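Cwp19 (Clostridioides difficile, PDB 5OQ3) probably hydrolyses cell-wall peptidoglycan through a TIM-barrel glycoside hydrolase domain, the part held in this chain, and may also have amidase activity. Local coordinates at residues A[84-88]-A[141-145]; A[103-109]-A[181-185]; A[175-180]-A[232-237]; A[240-246]-A[284-290]; A[317-321]-A[355-359]. All coordinates share one frame; numbering follows the deposited sequence. Where two conformers were deposited one is given.

Interaction 1 of 5, residues A[84-88]-A[141-145]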
# COMPACT_ATOMS: atom_id res chain seq x y z
N ASN A 84 -1.39 -3.28 -21.69
CA ASN A 84 -2.31 -4.00 -22.57
C ASN A 84 -3.43 -4.70 -21.75
O ASN A 84 -4.17 -5.52 -22.27
CB ASN A 84 -1.53 -5.04 -23.41
CG ASN A 84 -0.55 -4.42 -24.39
OD1 ASN A 84 -0.78 -3.33 -24.93
ND2 ASN A 84 0.54 -5.13 -24.67
N ILE A 85 -3.52 -4.39 -20.45
CA ILE A 85 -4.47 -5.04 -19.52
C ILE A 85 -5.40 -4.00 -18.86
O ILE A 85 -6.61 -4.20 -18.77
CB ILE A 85 -3.72 -5.84 -18.42
CG1 ILE A 85 -2.75 -6.87 -19.04
CG2 ILE A 85 -4.71 -6.53 -17.47
CD1 ILE A 85 -1.80 -7.48 -18.03
N ASN A 86 -4.82 -2.92 -18.33
CA ASN A 86 -5.53 -1.99 -17.47
C ASN A 86 -5.54 -0.62 -18.11
O ASN A 86 -4.63 -0.25 -18.83
CB ASN A 86 -4.85 -1.95 -16.08
CG ASN A 86 -5.07 -3.24 -15.33
OD1 ASN A 86 -6.17 -3.52 -14.93
ND2 ASN A 86 -4.01 -4.03 -15.18
N PRO A 87 -6.61 0.17 -17.84
CA PRO A 87 -6.79 1.47 -18.51
C PRO A 87 -5.94 2.57 -17.90
O PRO A 87 -5.64 2.54 -16.69
CB PRO A 87 -8.25 1.80 -18.21
CG PRO A 87 -8.51 1.11 -16.90
CD PRO A 87 -7.77 -0.20 -17.02
N TRP A 88 -5.61 3.60 -18.70
CA TRP A 88 -4.91 4.77 -18.15
C TRP A 88 -5.67 5.38 -16.99
O TRP A 88 -6.90 5.57 -17.05
CB TRP A 88 -4.72 5.85 -19.22
CG TRP A 88 -3.78 5.50 -20.33
CD1 TRP A 88 -4.09 5.17 -21.62
CD2 TRP A 88 -2.35 5.50 -20.25
NE1 TRP A 88 -2.94 4.96 -22.34
CE2 TRP A 88 -1.86 5.19 -21.53
CE3 TRP A 88 -1.44 5.76 -19.21
CZ2 TRP A 88 -0.48 5.09 -21.80
CZ3 TRP A 88 -0.07 5.66 -19.48
CH2 TRP A 88 0.39 5.35 -20.77
N ASN A 141 -12.96 -1.49 -22.66
CA ASN A 141 -11.91 -2.50 -22.48
C ASN A 141 -11.53 -2.75 -21.01
O ASN A 141 -10.61 -3.51 -20.74
CB ASN A 141 -10.67 -2.11 -23.29
CG ASN A 141 -10.01 -0.81 -22.81
OD1 ASN A 141 -10.49 -0.14 -21.87
ND2 ASN A 141 -8.89 -0.43 -23.47
N HIS A 142 -12.23 -2.12 -20.08
CA HIS A 142 -11.90 -2.24 -18.65
C HIS A 142 -12.14 -3.69 -18.21
O HIS A 142 -13.18 -4.25 -18.55
CB HIS A 142 -12.78 -1.28 -17.88
CG HIS A 142 -12.37 -1.09 -16.46
ND1 HIS A 142 -12.38 -2.11 -15.52
CD2 HIS A 142 -11.96 0.02 -15.80
CE1 HIS A 142 -11.99 -1.63 -14.36
NE2 HIS A 142 -11.74 -0.34 -14.50
N PRO A 143 -11.17 -4.30 -17.49
CA PRO A 143 -11.39 -5.69 -17.05
C PRO A 143 -12.70 -5.95 -16.32
O PRO A 143 -13.26 -7.03 -16.46
CB PRO A 143 -10.19 -5.96 -16.14
CG PRO A 143 -9.12 -5.06 -16.68
CD PRO A 143 -9.82 -3.81 -17.11
N ALA A 144 -13.17 -5.00 -15.52
CA ALA A 144 -14.42 -5.19 -14.78
C ALA A 144 -15.65 -5.17 -15.73
O ALA A 144 -16.67 -5.82 -15.45
CB ALA A 144 -14.55 -4.13 -13.71
N LYS A 145 -15.55 -4.41 -16.81
CA LYS A 145 -16.60 -4.38 -17.82
C LYS A 145 -16.60 -5.66 -18.66
O LYS A 145 -17.66 -6.24 -18.96
CB LYS A 145 -16.46 -3.14 -18.72
CG LYS A 145 -17.58 -3.00 -19.73
CD LYS A 145 -17.59 -1.61 -20.33
CE LYS A 145 -18.53 -0.66 -19.60
NZ LYS A 145 -19.94 -0.88 -19.99
O HOH W 1 -7.93 -1.55 -20.30
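P87 and P143 reach toward each other, ring against ring, with their CD atoms 4.2 Å apart in a small, well-buried contact between a loop and the start of helix 143-146. The packing is tightest around P143. Its CG sits 3.4 Å from the backbone O of I85 and 3.8 Å from OD1 of N86, whose side chain crosses that of P143 at about a right angle. The N86 amide is held by two hydroxyls, OD1 by that of Y170 and ND2 by that of S174. P87 also touches H142, CG lying 3.8 Å from CD2 of the imidazole. That ring has a second task as an N-cap: with CG anti to the backbone N (chi1 -168°), it turns ND1 back to the start of helix 143-146, where A144 N donates to ND1 over 3.0 Å, in the plane of the ring.

The opposite extreme is the margin formed by I85 and N141. Here a water spans the backbone oxygens of both residues by weak bonds, each 3.3 Å from the water oxygen to I85 O and to N141 O, and the side chain of N141 is exposed. Helix 165-181 lies against both segments, its Y170 touching I85 and P143. Two successive loops, those following strands 68-74 and 118-123, are thus packed side by side, an arrangement belonging to the loop-bearing C-terminal rim of a TIM barrel.

Interaction 2 of 5, residues A[103-109]-A[181-185]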
# COMPACT_ATOMS: atom_id res chain seq x y z
N ASP A 103 4.14 8.01 -21.42
CA ASP A 103 4.08 6.99 -20.38
C ASP A 103 4.85 7.56 -19.19
O ASP A 103 6.06 7.71 -19.26
CB ASP A 103 4.72 5.72 -20.89
CG ASP A 103 4.71 4.58 -19.84
OD1 ASP A 103 4.25 4.79 -18.71
OD2 ASP A 103 5.15 3.47 -20.17
N PRO A 104 4.17 7.88 -18.07
CA PRO A 104 4.91 8.47 -16.94
C PRO A 104 5.89 7.52 -16.27
O PRO A 104 6.90 7.98 -15.73
CB PRO A 104 3.83 8.86 -15.93
CG PRO A 104 2.55 8.70 -16.65
CD PRO A 104 2.74 7.80 -17.81
N LEU A 105 5.63 6.22 -16.30
CA LEU A 105 6.39 5.33 -15.42
C LEU A 105 7.92 5.27 -15.67
O LEU A 105 8.68 5.32 -14.70
CB LEU A 105 5.76 3.92 -15.35
CG LEU A 105 6.36 2.95 -14.36
CD1 LEU A 105 6.38 3.54 -12.95
CD2 LEU A 105 5.64 1.61 -14.36
N PRO A 106 8.36 5.21 -16.95
CA PRO A 106 9.82 5.25 -17.19
C PRO A 106 10.47 6.48 -16.56
O PRO A 106 11.59 6.39 -16.03
CB PRO A 106 9.92 5.26 -18.72
CG PRO A 106 8.71 4.54 -19.15
CD PRO A 106 7.63 4.95 -18.21
N PHE A 107 9.81 7.64 -16.68
CA PHE A 107 10.31 8.86 -16.08
C PHE A 107 10.36 8.79 -14.56
O PHE A 107 11.38 9.12 -13.92
CB PHE A 107 9.45 10.03 -16.51
CG PHE A 107 9.97 11.36 -16.08
CD1 PHE A 107 10.92 12.04 -16.88
CD2 PHE A 107 9.52 11.97 -14.93
CE1 PHE A 107 11.40 13.30 -16.51
CE2 PHE A 107 9.99 13.24 -14.56
CZ PHE A 107 10.94 13.89 -15.34
N LEU A 108 9.29 8.24 -14.00
CA LEU A 108 9.22 8.13 -12.52
C LEU A 108 10.35 7.25 -11.97
O LEU A 108 10.97 7.58 -10.99
CB LEU A 108 7.88 7.63 -12.05
CG LEU A 108 6.64 8.37 -12.52
CD1 LEU A 108 5.35 7.71 -12.02
CD2 LEU A 108 6.67 9.82 -12.07
N ILE A 109 10.66 6.17 -12.70
CA ILE A 109 11.69 5.25 -12.31
C ILE A 109 13.11 5.79 -12.57
O ILE A 109 13.98 5.81 -11.68
CB ILE A 109 11.50 3.91 -13.02
CG1 ILE A 109 10.21 3.24 -12.52
CG2 ILE A 109 12.68 2.99 -12.74
CD1 ILE A 109 9.84 2.06 -13.39
N ASN A 181 8.34 -5.19 -17.71
CA ASN A 181 8.54 -4.10 -18.64
C ASN A 181 9.21 -2.86 -18.05
O ASN A 181 9.57 -1.96 -18.81
CB ASN A 181 7.21 -3.69 -19.30
CG ASN A 181 6.66 -4.74 -20.22
OD1 ASN A 181 7.31 -5.74 -20.51
ND2 ASN A 181 5.41 -4.54 -20.67
N TYR A 182 9.40 -2.80 -16.73
CA TYR A 182 9.91 -1.61 -16.08
C TYR A 182 10.96 -1.97 -15.03
O TYR A 182 10.81 -3.00 -14.36
CB TYR A 182 8.78 -0.81 -15.43
CG TYR A 182 7.75 -0.31 -16.44
CD1 TYR A 182 7.96 0.86 -17.15
CD2 TYR A 182 6.60 -1.03 -16.70
CE1 TYR A 182 7.04 1.30 -18.09
CE2 TYR A 182 5.66 -0.62 -17.62
CZ TYR A 182 5.89 0.56 -18.34
OH TYR A 182 4.93 0.97 -19.25
N ASP A 183 11.89 -1.08 -14.81
CA ASP A 183 13.04 -1.35 -13.91
C ASP A 183 12.71 -1.01 -12.46
O ASP A 183 13.43 -0.25 -11.79
CB ASP A 183 14.24 -0.54 -14.41
CG ASP A 183 15.49 -0.80 -13.63
OD1 ASP A 183 15.65 -1.95 -13.17
OD2 ASP A 183 16.30 0.15 -13.48
N ILE A 184 11.63 -1.59 -11.97
CA ILE A 184 11.27 -1.41 -10.59
C ILE A 184 12.18 -2.14 -9.64
O ILE A 184 12.73 -3.19 -9.96
CB ILE A 184 9.80 -1.78 -10.33
CG1 ILE A 184 9.51 -3.26 -10.63
CG2 ILE A 184 8.84 -0.89 -11.17
CD1 ILE A 184 8.14 -3.71 -10.15
N ASP A 185 12.27 -1.67 -8.40
CA ASP A 185 13.04 -2.36 -7.34
C ASP A 185 12.16 -3.17 -6.38
O ASP A 185 12.63 -4.10 -5.74
CB ASP A 185 13.82 -1.32 -6.53
CG ASP A 185 14.69 -0.49 -7.41
OD1 ASP A 185 15.62 -1.06 -8.02
OD2 ASP A 185 14.46 0.72 -7.58
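Y182 and D103 face each other across a joint of the TIM barrel, where the start of helix 104-114 meets the turn leading from helix 165-181 into strand 186-189. The polar part is compact. The hydroxyl of Y182 donates over 2.7 Å to the syn lone pair of D103 OD2, with carboxylate and ring nearly perpendicular (86°). The other oxygen caps the helix: OD1 accepts from L105 N at 3.1 Å, met from above the carboxylate plane. One carboxylate therefore caps the start of the helix and holds the phenol, whose oxygen also has a weak bond from K82 N.

The aromatic part is a CH-pi contact. L105 reaches over one face of the Y182 ring, its CD2 only 3.6 Å from the centroid and 13° off the normal, while P106 lies by CE1 with its CD at 3.7 Å.

The purely apolar part belongs to I109, whose CD1 touches both Y182 CB, at 3.7 Å, and I184 CG2, at 3.8 Å. Behind L105 and I109 stands F119 of strand 118-123. D183, at the centre of an inverse gamma turn, turns its backbone O to the same isoleucine; this buried oxygen has no polar partner in the model and lies 3.5 Å from I109 CG2.

Interaction 3 of 5, residues A[175-180]-A[232-237]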
# COMPACT_ATOMS: atom_id res chain seq x y z
N ILE A 175 0.44 -7.29 -12.32
CA ILE A 175 1.73 -6.97 -11.73
C ILE A 175 2.90 -7.48 -12.55
O ILE A 175 3.91 -6.76 -12.72
CB ILE A 175 1.74 -7.48 -10.29
CG1 ILE A 175 0.70 -6.65 -9.54
CG2 ILE A 175 3.13 -7.34 -9.69
CD1 ILE A 175 0.27 -7.32 -8.29
N ALA A 176 2.75 -8.68 -13.10
CA ALA A 176 3.83 -9.28 -13.90
C ALA A 176 4.18 -8.40 -15.09
O ALA A 176 5.35 -8.34 -15.48
CB ALA A 176 3.46 -10.65 -14.34
N GLU A 177 3.17 -7.75 -15.68
CA GLU A 177 3.44 -6.86 -16.82
C GLU A 177 4.42 -5.75 -16.42
O GLU A 177 5.34 -5.38 -17.15
CB GLU A 177 2.12 -6.23 -17.32
CG GLU A 177 2.23 -5.27 -18.50
CD GLU A 177 0.89 -4.68 -18.91
OE1 GLU A 177 0.14 -4.12 -18.04
OE2 GLU A 177 0.59 -4.73 -20.09
N VAL A 178 4.18 -5.18 -15.25
CA VAL A 178 5.01 -4.09 -14.77
C VAL A 178 6.43 -4.60 -14.41
O VAL A 178 7.43 -3.98 -14.77
CB VAL A 178 4.37 -3.40 -13.58
CG1 VAL A 178 5.30 -2.36 -12.98
CG2 VAL A 178 3.06 -2.77 -13.98
N VAL A 179 6.50 -5.77 -13.77
CA VAL A 179 7.81 -6.37 -13.44
C VAL A 179 8.62 -6.64 -14.70
O VAL A 179 9.83 -6.40 -14.73
CB VAL A 179 7.61 -7.67 -12.62
CG1 VAL A 179 8.93 -8.34 -12.33
CG2 VAL A 179 6.86 -7.39 -11.33
N GLN A 180 7.96 -7.17 -15.73
CA GLN A 180 8.64 -7.50 -16.98
C GLN A 180 9.17 -6.25 -17.68
O GLN A 180 10.27 -6.23 -18.23
CB GLN A 180 7.68 -8.22 -17.93
CG GLN A 180 8.24 -8.62 -19.29
CD GLN A 180 7.19 -9.25 -20.18
OE1 GLN A 180 6.99 -10.48 -20.13
NE2 GLN A 180 6.54 -8.41 -21.06
N SER A 232 5.30 -15.02 -8.80
CA SER A 232 5.38 -14.48 -10.14
C SER A 232 6.59 -13.55 -10.26
O SER A 232 7.42 -13.66 -11.14
CB SER A 232 4.08 -13.73 -10.49
OG SER A 232 4.24 -13.00 -11.69
N ILE A 233 6.68 -12.62 -9.32
CA ILE A 233 7.80 -11.67 -9.28
C ILE A 233 9.12 -12.42 -9.30
O ILE A 233 9.99 -12.14 -10.17
CB ILE A 233 7.73 -10.72 -8.08
CG1 ILE A 233 6.50 -9.87 -8.16
CG2 ILE A 233 9.00 -9.88 -7.99
CD1 ILE A 233 6.18 -9.17 -6.85
N LYS A 234 9.24 -13.43 -8.42
CA LYS A 234 10.54 -14.12 -8.28
C LYS A 234 10.89 -14.90 -9.53
O LYS A 234 12.07 -15.07 -9.83
CB LYS A 234 10.52 -15.02 -7.05
CG LYS A 234 10.32 -14.29 -5.70
CD LYS A 234 11.27 -13.15 -5.35
CE LYS A 234 10.83 -12.40 -4.06
NZ LYS A 234 11.82 -11.34 -3.73
N SER A 235 9.88 -15.38 -10.26
CA SER A 235 10.16 -16.16 -11.47
C SER A 235 10.66 -15.28 -12.62
O SER A 235 11.19 -15.78 -13.61
CB SER A 235 8.87 -16.87 -11.92
OG SER A 235 7.95 -15.97 -12.50
N ILE A 236 10.50 -13.96 -12.51
CA ILE A 236 10.93 -13.00 -13.50
C ILE A 236 12.23 -12.31 -13.05
O ILE A 236 13.25 -12.34 -13.74
CB ILE A 236 9.82 -11.97 -13.81
CG1 ILE A 236 8.56 -12.69 -14.32
CG2 ILE A 236 10.29 -10.96 -14.83
CD1 ILE A 236 7.29 -11.85 -14.22
N LYS A 237 12.17 -11.60 -11.92
CA LYS A 237 13.29 -10.88 -11.36
C LYS A 237 13.42 -11.26 -9.89
O LYS A 237 12.81 -10.64 -9.04
CB LYS A 237 13.06 -9.37 -11.50
CG LYS A 237 13.18 -8.86 -12.93
CD LYS A 237 12.80 -7.40 -13.01
CE LYS A 237 12.90 -6.83 -14.43
NZ LYS A 237 12.36 -5.44 -14.44
O HOH W 2 12.47 -4.65 -17.14
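V179 is the principal bump of this interface, a forked side chain pushed into the hollow between I233 and I236 where two outer helices of the TIM barrel, 165-181 and 214-236, run side by side. Their local axes come within 9.8 Å and cross at -24°, so the two run nearly alongside each other. The fork is used fully: CG2 of V179 meets CG1 of I233 at 4.0 Å, and CG1 of V179 meets CG2 of I236 at 3.9 Å. This follows from chi1 of 177°, which sets CG1 anti to the backbone N and leaves CG2 beside it.

A second hollow lies one turn earlier. There the surface is only the methyl of A176, and small residues oppose one another: CB of A176 is 3.6 Å from OG of S232. The longer branch of I236 covers the same methyl, its CD1 4.0 Å from A176 CB. I236 thus straddles A176 and V179. Toward the barrel, I175, V179 and I233 all lean on V187 of strand 186-189, so the groove is floored by the sheet.

At the far end K237 stretches along the flank of V179, extended beyond CG, with its CD 4.0 Å from V179 CG1. Its ammonium group is shared between a water that also donates to Q180 O and the carbonyl of V179, which accepts from K237 NZ at 2.7 Å, nearly in line with the C=O bond.

Interaction 4 of 5, residues A[240-246]-A[284-290]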
# COMPACT_ATOMS: atom_id res chain seq x y z
N VAL A 240 13.81 -8.44 -7.12
CA VAL A 240 12.74 -7.46 -6.84
C VAL A 240 11.99 -7.93 -5.63
O VAL A 240 11.59 -9.09 -5.53
CB VAL A 240 11.79 -7.35 -8.05
CG1 VAL A 240 10.55 -6.56 -7.70
CG2 VAL A 240 12.54 -6.66 -9.19
N VAL A 241 11.81 -7.00 -4.68
CA VAL A 241 11.14 -7.32 -3.39
C VAL A 241 9.63 -7.12 -3.48
O VAL A 241 9.14 -6.31 -4.26
CB VAL A 241 11.75 -6.53 -2.23
CG1 VAL A 241 13.22 -6.85 -2.11
CG2 VAL A 241 11.56 -5.01 -2.35
N PHE A 242 8.92 -7.84 -2.64
CA PHE A 242 7.47 -7.72 -2.53
C PHE A 242 7.10 -7.45 -1.07
O PHE A 242 7.50 -8.20 -0.15
CB PHE A 242 6.82 -9.04 -2.98
CG PHE A 242 5.34 -9.06 -2.87
CD1 PHE A 242 4.56 -8.05 -3.41
CD2 PHE A 242 4.69 -10.09 -2.22
CE1 PHE A 242 3.18 -8.07 -3.27
CE2 PHE A 242 3.32 -10.13 -2.13
CZ PHE A 242 2.56 -9.12 -2.64
N GLY A 243 6.33 -6.40 -0.87
CA GLY A 243 5.90 -6.08 0.48
C GLY A 243 4.48 -5.56 0.54
O GLY A 243 3.90 -5.12 -0.46
N VAL A 244 3.95 -5.60 1.77
CA VAL A 244 2.60 -5.17 2.02
C VAL A 244 2.59 -4.31 3.26
O VAL A 244 3.27 -4.60 4.25
CB VAL A 244 1.65 -6.42 2.22
CG1 VAL A 244 0.23 -6.01 2.51
CG2 VAL A 244 1.74 -7.34 1.03
N SER A 245 1.74 -3.29 3.20
CA SER A 245 1.50 -2.40 4.31
C SER A 245 0.06 -2.55 4.82
O SER A 245 -0.86 -1.90 4.29
CB SER A 245 1.76 -0.95 3.90
OG SER A 245 1.55 -0.03 4.94
N PRO A 246 -0.16 -3.41 5.84
CA PRO A 246 -1.48 -3.58 6.43
C PRO A 246 -1.75 -2.53 7.50
O PRO A 246 -0.85 -1.79 7.96
CB PRO A 246 -1.39 -4.97 7.01
CG PRO A 246 0.02 -4.99 7.54
CD PRO A 246 0.85 -4.22 6.53
N ILE A 284 5.59 -12.71 1.92
CA ILE A 284 6.03 -11.36 1.61
C ILE A 284 7.52 -11.26 2.01
O ILE A 284 7.98 -12.00 2.88
CB ILE A 284 5.18 -10.30 2.38
CG1 ILE A 284 5.20 -10.50 3.90
CG2 ILE A 284 3.74 -10.28 1.83
CD1 ILE A 284 4.34 -9.55 4.67
N ASP A 285 8.22 -10.32 1.37
CA ASP A 285 9.59 -10.01 1.78
C ASP A 285 9.68 -8.95 2.88
O ASP A 285 10.65 -8.93 3.64
CB ASP A 285 10.40 -9.52 0.59
CG ASP A 285 10.59 -10.54 -0.50
OD1 ASP A 285 10.97 -11.67 -0.18
OD2 ASP A 285 10.33 -10.20 -1.67
N TYR A 286 8.69 -8.05 2.92
CA TYR A 286 8.65 -6.98 3.92
C TYR A 286 7.24 -6.66 4.28
O TYR A 286 6.32 -6.89 3.51
CB TYR A 286 9.45 -5.75 3.44
CG TYR A 286 8.88 -4.85 2.37
CD1 TYR A 286 7.94 -3.88 2.71
CD2 TYR A 286 9.30 -4.91 1.06
CE1 TYR A 286 7.47 -2.98 1.77
CE2 TYR A 286 8.85 -3.97 0.12
CZ TYR A 286 7.92 -3.02 0.50
OH TYR A 286 7.48 -2.07 -0.43
N VAL A 287 7.08 -6.08 5.47
CA VAL A 287 5.77 -5.71 5.99
C VAL A 287 5.91 -4.33 6.64
O VAL A 287 6.93 -4.00 7.28
CB VAL A 287 5.28 -6.78 7.01
CG1 VAL A 287 6.15 -6.82 8.29
CG2 VAL A 287 3.81 -6.60 7.33
N VAL A 288 4.86 -3.52 6.43
CA VAL A 288 4.84 -2.12 6.88
C VAL A 288 3.56 -1.82 7.66
O VAL A 288 2.65 -1.17 7.14
CB VAL A 288 5.04 -1.12 5.72
CG1 VAL A 288 5.29 0.26 6.27
CG2 VAL A 288 6.12 -1.57 4.77
N PRO A 289 3.45 -2.29 8.92
CA PRO A 289 2.25 -1.95 9.66
C PRO A 289 2.11 -0.44 9.76
O PRO A 289 3.08 0.29 10.02
CB PRO A 289 2.48 -2.61 11.03
CG PRO A 289 3.97 -2.81 11.10
CD PRO A 289 4.46 -2.99 9.72
N GLN A 290 0.85 0.03 9.59
CA GLN A 290 0.57 1.46 9.64
C GLN A 290 0.28 1.85 11.08
O GLN A 290 -0.83 1.67 11.60
CB GLN A 290 -0.63 1.74 8.71
CG GLN A 290 -0.26 1.48 7.28
CD GLN A 290 -1.41 1.67 6.29
OE1 GLN A 290 -2.46 2.22 6.57
NE2 GLN A 290 -1.19 1.21 5.08
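Y286 lays the face of its ring flat on G243, with CA of G243 3.4 Å from the ring centroid and 2° off its normal. This CH-pi contact depends on the absence of a side chain at G243, and on a chi1 of 75°, which puts CG of Y286 between its backbone N and carbonyl carbon and folds the ring across the adjoining strand. Around it the two strands pair in parallel, G243 beside Y286 and V244 beside V287. V244 N donates to Y286 O at 3.2 Å and V288 N to V244 O at 2.9 Å. At the entry, F242 O is gripped twice, by D285 N at 2.7 Å and more loosely by Y286 N, while D285 OD2 uses its anti lone pair to take F242 N at 2.9 Å. At the exit, S245 OG donates to V288 O at 2.7 Å in the carbonyl plane and accepts from Q290 NE2 at 3.0 Å, a straight bond in the plane of the amide.

A second shell fixes these groups. K234 forms a salt bridge with D285, H120 and H188 hold the Y286 hydroxyl inside the barrel, and D191 takes Q290 NE2. On the outer side V244, I284 and F242 pack together beneath helices 214-236 and 275-280. Strand 241-244 lies between strands 186-189 and 286-287, with strand 319-324 next beyond the latter.

Interaction 5 of 5, residues A[317-321]-A[355-359]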
# COMPACT_ATOMS: atom_id res chain seq x y z
N ASN A 317 12.72 -14.10 8.03
CA ASN A 317 13.44 -13.27 7.09
C ASN A 317 12.61 -12.11 6.55
O ASN A 317 13.04 -11.44 5.66
CB ASN A 317 13.92 -14.12 5.94
CG ASN A 317 15.00 -15.07 6.35
OD1 ASN A 317 15.82 -14.75 7.21
ND2 ASN A 317 15.03 -16.24 5.75
N VAL A 318 11.45 -11.82 7.18
CA VAL A 318 10.59 -10.71 6.74
C VAL A 318 11.09 -9.40 7.35
O VAL A 318 11.22 -9.26 8.57
CB VAL A 318 9.11 -10.94 7.12
CG1 VAL A 318 8.25 -9.74 6.71
CG2 VAL A 318 8.64 -12.22 6.50
N ASP A 319 11.38 -8.44 6.48
CA ASP A 319 11.81 -7.12 6.92
C ASP A 319 10.63 -6.30 7.41
O ASP A 319 9.60 -6.16 6.74
CB ASP A 319 12.55 -6.40 5.78
CG ASP A 319 13.81 -7.08 5.36
OD1 ASP A 319 14.54 -7.65 6.19
OD2 ASP A 319 14.07 -7.01 4.14
N LEU A 320 10.82 -5.74 8.60
CA LEU A 320 9.82 -4.89 9.23
C LEU A 320 10.18 -3.41 9.08
O LEU A 320 11.24 -2.96 9.58
CB LEU A 320 9.70 -5.25 10.70
CG LEU A 320 8.81 -4.35 11.57
CD1 LEU A 320 7.36 -4.32 11.10
CD2 LEU A 320 8.89 -4.85 13.02
N TYR A 321 9.26 -2.64 8.48
CA TYR A 321 9.39 -1.18 8.42
C TYR A 321 8.16 -0.62 9.11
O TYR A 321 7.10 -1.17 8.95
CB TYR A 321 9.49 -0.66 6.96
CG TYR A 321 10.47 -1.39 6.07
CD1 TYR A 321 11.77 -1.63 6.47
CD2 TYR A 321 10.09 -1.84 4.83
CE1 TYR A 321 12.67 -2.28 5.64
CE2 TYR A 321 11.00 -2.49 3.98
CZ TYR A 321 12.26 -2.71 4.42
OH TYR A 321 13.12 -3.35 3.57
N GLU A 355 14.88 -5.69 15.16
CA GLU A 355 14.01 -6.26 14.12
C GLU A 355 13.43 -5.19 13.22
O GLU A 355 12.93 -5.49 12.14
CB GLU A 355 12.85 -7.03 14.77
CG GLU A 355 13.28 -8.20 15.61
CD GLU A 355 13.64 -7.84 17.08
OE1 GLU A 355 13.55 -6.65 17.60
OE2 GLU A 355 14.01 -8.81 17.73
N ILE A 356 13.43 -3.91 13.65
CA ILE A 356 12.92 -2.84 12.81
C ILE A 356 14.03 -2.36 11.88
O ILE A 356 15.12 -2.05 12.34
CB ILE A 356 12.29 -1.72 13.63
CG1 ILE A 356 11.07 -2.25 14.35
CG2 ILE A 356 11.94 -0.55 12.72
CD1 ILE A 356 10.46 -1.31 15.36
N LYS A 357 13.73 -2.35 10.57
CA LYS A 357 14.72 -2.09 9.52
C LYS A 357 14.54 -0.76 8.82
O LYS A 357 15.23 -0.46 7.87
CB LYS A 357 14.73 -3.24 8.53
CG LYS A 357 14.93 -4.63 9.09
CD LYS A 357 16.28 -4.78 9.71
CE LYS A 357 16.49 -6.17 10.32
NZ LYS A 357 16.12 -7.32 9.45
N GLY A 358 13.62 0.05 9.33
CA GLY A 358 13.40 1.39 8.86
C GLY A 358 11.95 1.81 8.88
O GLY A 358 11.20 1.25 9.69
N SER A 359 11.59 2.80 8.06
CA SER A 359 10.32 3.50 8.12
C SER A 359 9.83 3.83 6.71
O SER A 359 10.65 4.00 5.78
CB SER A 359 10.45 4.82 8.86
OG SER A 359 10.72 4.67 10.25
O HOH W 3 13.05 -7.22 10.10
O HOH W 4 17.59 -7.24 7.21
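K357 leaves its strand beside L320 and Y321 and curls back over the start of the neighbouring strand. Its CB touches two partners on one side, 3.7 Å from CE1 of Y321 and 3.7 Å from the backbone O of L320. CG still skirts that oxygen at 4.1 Å. The chain then bends at chi2 (-64°) and again at chi4 (48°), which brings NZ round to D319. There the salt bridge to OD1 of D319 is a long one, 3.6 Å from NZ, and a water lying 2.7 Å from NZ donates to the same carboxylate oxygen. A second water accepts from NZ and from L320 N, and reaches the backbone oxygens of V318 and E355.

Strand 319-324, helix 343-350 and strand 356-361 form a beta-alpha-beta unit, the last of the TIM barrel, and these are its parallel seventh and eighth strands; K357 also pairs through its backbone with M27 of the first. The main bond between the two segments is K357 N to L320 O, 2.7 Å and almost straight at 171°. On the helix-covered side, L320 reaches obliquely across I356, and its CD2 touches I356 CG1 at 3.6 Å, with W309 and V313 of helix 302-313 close against L320. Farther along, G358 takes backbone angles at which a beta carbon would jam against the preceding carbonyl, and its O receives a CA-H...O contact from Y321 CA at 3.3 Å.

In the fold
The five interactions form a connected set in the TIM barrel. Interactions 4 and 5, centres about 9 Å apart, share the sheet: V287 N meets D319 O at 2.8 Å. Interaction 3 joins interaction 4 through the K234 NZ to D285 OD2 salt bridge, 2.8 Å, and packs on interaction 2 where I184 meets V179. Interaction 2 reaches the sheet where D185 O faces V241 N. Interaction 1 packs W88 on P104 of interaction 2 and meets interaction 3 through N84 N and E177 OE2 at 2.9 Å, yet lies about 35 Å from interaction 5, centre to centre. The side chain of P87 is about 6 Å from a bound ethanediol, probably a crystallisation additive.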